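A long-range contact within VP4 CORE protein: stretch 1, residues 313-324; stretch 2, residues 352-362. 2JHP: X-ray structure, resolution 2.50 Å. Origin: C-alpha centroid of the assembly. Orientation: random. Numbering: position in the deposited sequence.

Stretch 1 (313-324) KDEYHCISTYLF
Stretch 2, residues 352-362: MHPDASVTKVV

Residues 315-320 and 357-362 are neighbouring antiparallel strands, their N-to-C directions 141° apart and their axes approaching to 4.4 Å; the contact buries 892 Å² in all. Register runs from Glu 315 opposite Val 362 to Ser 320 opposite Ser 357. Phi/psi values are extended, for example -173/178 at Tyr 316 and -136/126 at Val 361.

Hydrogen-bonded pairs alternate with non-hydrogen-bonded ones. Val 361 N donates to Tyr 316 O at 3.0 Å, while the return bond, Tyr 316 N to Val 361 O, is weak at 3.3 Å and 138°. Cys 318 N reaches Thr 359 O at 3.1 Å and Thr 359 N reaches Cys 318 O at 2.7 Å; Ser 320 N to Ser 357 O (2.8 Å, 171°) and Ser 357 N to Ser 320 O (2.9 Å) complete the ladder.

Val 361 covers the most surface, 104 Å². Its chi1 of 30° lies between wells, and Val 361 CG1 sits 3.7 Å from the centroid of the Tyr 316 ring, 21° off the normal, a CH-pi contact over the face. Tyr 316 is p (chi1 63°, chi2 -84°). Cys 318 (p), also buried, lies on the same face of the sheet as Tyr 316 and Val 361, and its small thiol fits beside the valine, Cys 318 SG being 4.4 Å from Val 361 CG1.

Beyond the strand, Thr 321 (phi/psi -108/-56, chi1 m) donates from OG1 to Pro 354 O at 2.9 Å, so its small hydroxyl ties down the loop backbone. Next to it, Tyr 322 (m, chi2 123°) places OH 2.8 Å from ND1 of His 353 (m, chi2 -81°), a hydrogen bond between rings set rim to rim, planes at 88°.

Lys 360 (chi1-chi4 t, t, p, t) lies on the other face with Glu 315 (p, t), both exposed, where charge is tolerated: Glu 315 OE1 and Lys 360 NZ form a long salt bridge of 3.7 Å.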

# COMPACT_ATOMS: atom_id res chain seq x y z
N LYS A 313 -20.79 -41.08 2.42
CA LYS A 313 -19.48 -41.29 3.05
C LYS A 313 -19.23 -40.30 4.18
O LYS A 313 -19.44 -39.10 4.03
CB LYS A 313 -18.37 -41.18 1.99
CG LYS A 313 -18.33 -42.36 1.02
CD LYS A 313 -18.02 -41.92 -0.40
CE LYS A 313 -18.22 -43.08 -1.37
NZ LYS A 313 -18.33 -42.62 -2.79
N ASP A 314 -18.80 -40.83 5.33
CA ASP A 314 -18.47 -40.01 6.50
C ASP A 314 -17.00 -39.60 6.49
O ASP A 314 -16.63 -38.55 7.03
CB ASP A 314 -18.82 -40.74 7.79
CG ASP A 314 -20.19 -40.36 8.31
OD1 ASP A 314 -20.52 -39.15 8.23
OD2 ASP A 314 -20.93 -41.27 8.80
N GLU A 315 -16.17 -40.46 5.91
CA GLU A 315 -14.79 -40.14 5.61
C GLU A 315 -14.46 -40.68 4.22
O GLU A 315 -15.16 -41.56 3.71
CB GLU A 315 -13.84 -40.71 6.67
CG GLU A 315 -13.69 -42.22 6.62
CD GLU A 315 -12.38 -42.71 7.21
OE1 GLU A 315 -11.55 -41.87 7.63
OE2 GLU A 315 -12.18 -43.95 7.24
N TYR A 316 -13.40 -40.15 3.62
CA TYR A 316 -13.01 -40.46 2.25
C TYR A 316 -11.67 -39.83 1.92
O TYR A 316 -11.08 -39.12 2.74
CB TYR A 316 -14.09 -39.99 1.26
CG TYR A 316 -14.32 -38.48 1.22
CD1 TYR A 316 -15.17 -37.86 2.15
CD2 TYR A 316 -13.71 -37.69 0.25
CE1 TYR A 316 -15.39 -36.47 2.10
CE2 TYR A 316 -13.93 -36.32 0.20
CZ TYR A 316 -14.77 -35.71 1.13
OH TYR A 316 -14.98 -34.35 1.07
N HIS A 317 -11.19 -40.09 0.70
CA HIS A 317 -9.87 -39.60 0.30
C HIS A 317 -9.88 -38.83 -1.01
O HIS A 317 -10.79 -38.98 -1.84
CB HIS A 317 -8.87 -40.75 0.23
CG HIS A 317 -8.62 -41.42 1.55
ND1 HIS A 317 -7.73 -40.92 2.47
CD2 HIS A 317 -9.15 -42.54 2.09
CE1 HIS A 317 -7.72 -41.71 3.53
NE2 HIS A 317 -8.57 -42.70 3.33
N CYS A 318 -8.86 -37.99 -1.18
CA CYS A 318 -8.68 -37.20 -2.39
C CYS A 318 -7.22 -36.72 -2.51
O CYS A 318 -6.43 -36.89 -1.59
CB CYS A 318 -9.62 -36.00 -2.37
SG CYS A 318 -9.17 -34.74 -1.18
N ILE A 319 -6.89 -36.14 -3.66
CA ILE A 319 -5.56 -35.61 -3.91
C ILE A 319 -5.62 -34.09 -3.81
O ILE A 319 -6.28 -33.43 -4.61
CB ILE A 319 -5.04 -36.06 -5.29
CG1 ILE A 319 -4.98 -37.58 -5.37
CG2 ILE A 319 -3.67 -35.46 -5.54
CD1 ILE A 319 -5.05 -38.12 -6.77
N SER A 320 -4.93 -33.54 -2.82
CA SER A 320 -5.10 -32.13 -2.49
C SER A 320 -3.87 -31.45 -1.88
O SER A 320 -2.96 -32.11 -1.37
CB SER A 320 -6.29 -31.97 -1.54
OG SER A 320 -6.50 -30.61 -1.20
N THR A 321 -3.87 -30.13 -1.95
CA THR A 321 -3.01 -29.29 -1.13
C THR A 321 -3.89 -28.61 -0.07
O THR A 321 -3.65 -28.74 1.13
CB THR A 321 -2.22 -28.25 -1.98
OG1 THR A 321 -1.26 -28.92 -2.81
CG2 THR A 321 -1.51 -27.23 -1.10
N TYR A 322 -4.92 -27.90 -0.52
CA TYR A 322 -5.91 -27.32 0.39
C TYR A 322 -7.32 -27.61 -0.09
O TYR A 322 -7.55 -27.84 -1.27
CB TYR A 322 -5.75 -25.80 0.52
CG TYR A 322 -4.40 -25.29 0.98
CD1 TYR A 322 -3.68 -24.39 0.21
CD2 TYR A 322 -3.86 -25.67 2.22
CE1 TYR A 322 -2.45 -23.90 0.63
CE2 TYR A 322 -2.63 -25.18 2.65
CZ TYR A 322 -1.93 -24.30 1.85
OH TYR A 322 -0.72 -23.81 2.27
N LEU A 323 -8.26 -27.59 0.85
CA LEU A 323 -9.68 -27.50 0.54
C LEU A 323 -10.21 -26.24 1.23
O LEU A 323 -9.99 -26.04 2.43
CB LEU A 323 -10.45 -28.73 1.01
CG LEU A 323 -10.03 -30.12 0.49
CD1 LEU A 323 -10.72 -31.23 1.30
CD2 LEU A 323 -10.31 -30.28 -0.99
N PHE A 324 -10.89 -25.38 0.48
CA PHE A 324 -11.46 -24.20 1.12
C PHE A 324 -12.85 -23.81 0.67
O PHE A 324 -13.32 -24.25 -0.38
CB PHE A 324 -10.51 -23.00 1.07
CG PHE A 324 -9.66 -22.92 -0.16
CD1 PHE A 324 -10.23 -22.94 -1.42
CD2 PHE A 324 -8.28 -22.78 -0.04
CE1 PHE A 324 -9.44 -22.84 -2.57
CE2 PHE A 324 -7.47 -22.68 -1.17
CZ PHE A 324 -8.05 -22.70 -2.43
N MET A 352 6.32 -23.29 -0.31
CA MET A 352 5.81 -23.30 1.07
C MET A 352 4.46 -24.01 1.21
O MET A 352 4.17 -24.57 2.26
CB MET A 352 5.73 -21.89 1.66
CG MET A 352 7.08 -21.30 2.12
SD MET A 352 8.14 -22.48 3.00
CE MET A 352 9.52 -21.42 3.44
N HIS A 353 3.65 -23.97 0.16
CA HIS A 353 2.42 -24.77 0.12
C HIS A 353 2.81 -26.20 -0.19
O HIS A 353 3.46 -26.46 -1.20
CB HIS A 353 1.46 -24.24 -0.94
CG HIS A 353 1.14 -22.78 -0.78
ND1 HIS A 353 0.21 -22.31 0.11
CD2 HIS A 353 1.67 -21.69 -1.39
CE1 HIS A 353 0.16 -21.00 0.04
NE2 HIS A 353 1.03 -20.59 -0.86
N PRO A 354 2.45 -27.14 0.70
CA PRO A 354 2.86 -28.54 0.48
C PRO A 354 2.35 -29.11 -0.84
O PRO A 354 1.19 -28.88 -1.22
CB PRO A 354 2.26 -29.29 1.68
CG PRO A 354 1.27 -28.39 2.28
CD PRO A 354 1.67 -26.98 1.94
N ASP A 355 3.23 -29.83 -1.54
CA ASP A 355 2.92 -30.59 -2.76
C ASP A 355 1.58 -31.30 -2.60
O ASP A 355 1.26 -31.79 -1.52
CB ASP A 355 4.02 -31.63 -3.00
CG ASP A 355 4.61 -31.54 -4.40
OD1 ASP A 355 3.86 -31.61 -5.40
OD2 ASP A 355 5.86 -31.41 -4.49
N ALA A 356 0.79 -31.37 -3.67
CA ALA A 356 -0.51 -32.02 -3.57
C ALA A 356 -0.31 -33.49 -3.32
O ALA A 356 0.47 -34.14 -4.03
CB ALA A 356 -1.35 -31.78 -4.81
N SER A 357 -0.98 -33.99 -2.29
CA SER A 357 -0.87 -35.39 -1.89
C SER A 357 -2.23 -36.00 -1.51
O SER A 357 -3.25 -35.32 -1.50
CB SER A 357 0.10 -35.53 -0.72
OG SER A 357 -0.26 -34.65 0.33
N VAL A 358 -2.22 -37.29 -1.21
CA VAL A 358 -3.43 -37.99 -0.82
C VAL A 358 -3.81 -37.57 0.60
O VAL A 358 -2.99 -37.62 1.51
CB VAL A 358 -3.29 -39.52 -0.98
CG1 VAL A 358 -2.03 -40.05 -0.28
CG2 VAL A 358 -4.54 -40.24 -0.49
N THR A 359 -5.06 -37.14 0.76
CA THR A 359 -5.54 -36.56 2.01
C THR A 359 -6.81 -37.25 2.49
O THR A 359 -7.72 -37.54 1.70
CB THR A 359 -5.82 -35.04 1.83
OG1 THR A 359 -4.71 -34.40 1.18
CG2 THR A 359 -6.06 -34.37 3.17
N LYS A 360 -6.86 -37.53 3.78
CA LYS A 360 -8.07 -38.03 4.42
C LYS A 360 -8.91 -36.83 4.81
O LYS A 360 -8.37 -35.82 5.28
CB LYS A 360 -7.75 -38.87 5.66
CG LYS A 360 -8.94 -39.65 6.22
CD LYS A 360 -8.60 -40.39 7.51
CE LYS A 360 -8.86 -39.54 8.75
NZ LYS A 360 -9.08 -40.39 9.97
N VAL A 361 -10.22 -36.93 4.62
CA VAL A 361 -11.13 -35.84 4.97
C VAL A 361 -12.39 -36.33 5.70
O VAL A 361 -13.08 -37.24 5.22
CB VAL A 361 -11.46 -34.92 3.74
CG1 VAL A 361 -11.40 -35.70 2.44
CG2 VAL A 361 -12.80 -34.21 3.90
N VAL A 362 -12.65 -35.76 6.87
CA VAL A 362 -13.86 -36.05 7.63
C VAL A 362 -14.96 -35.10 7.18
O VAL A 362 -14.87 -33.89 7.39
CB VAL A 362 -13.69 -35.94 9.17
CG1 VAL A 362 -14.68 -36.87 9.88
CG2 VAL A 362 -12.26 -36.27 9.61
O HOH W 1 -0.67 -32.02 0.26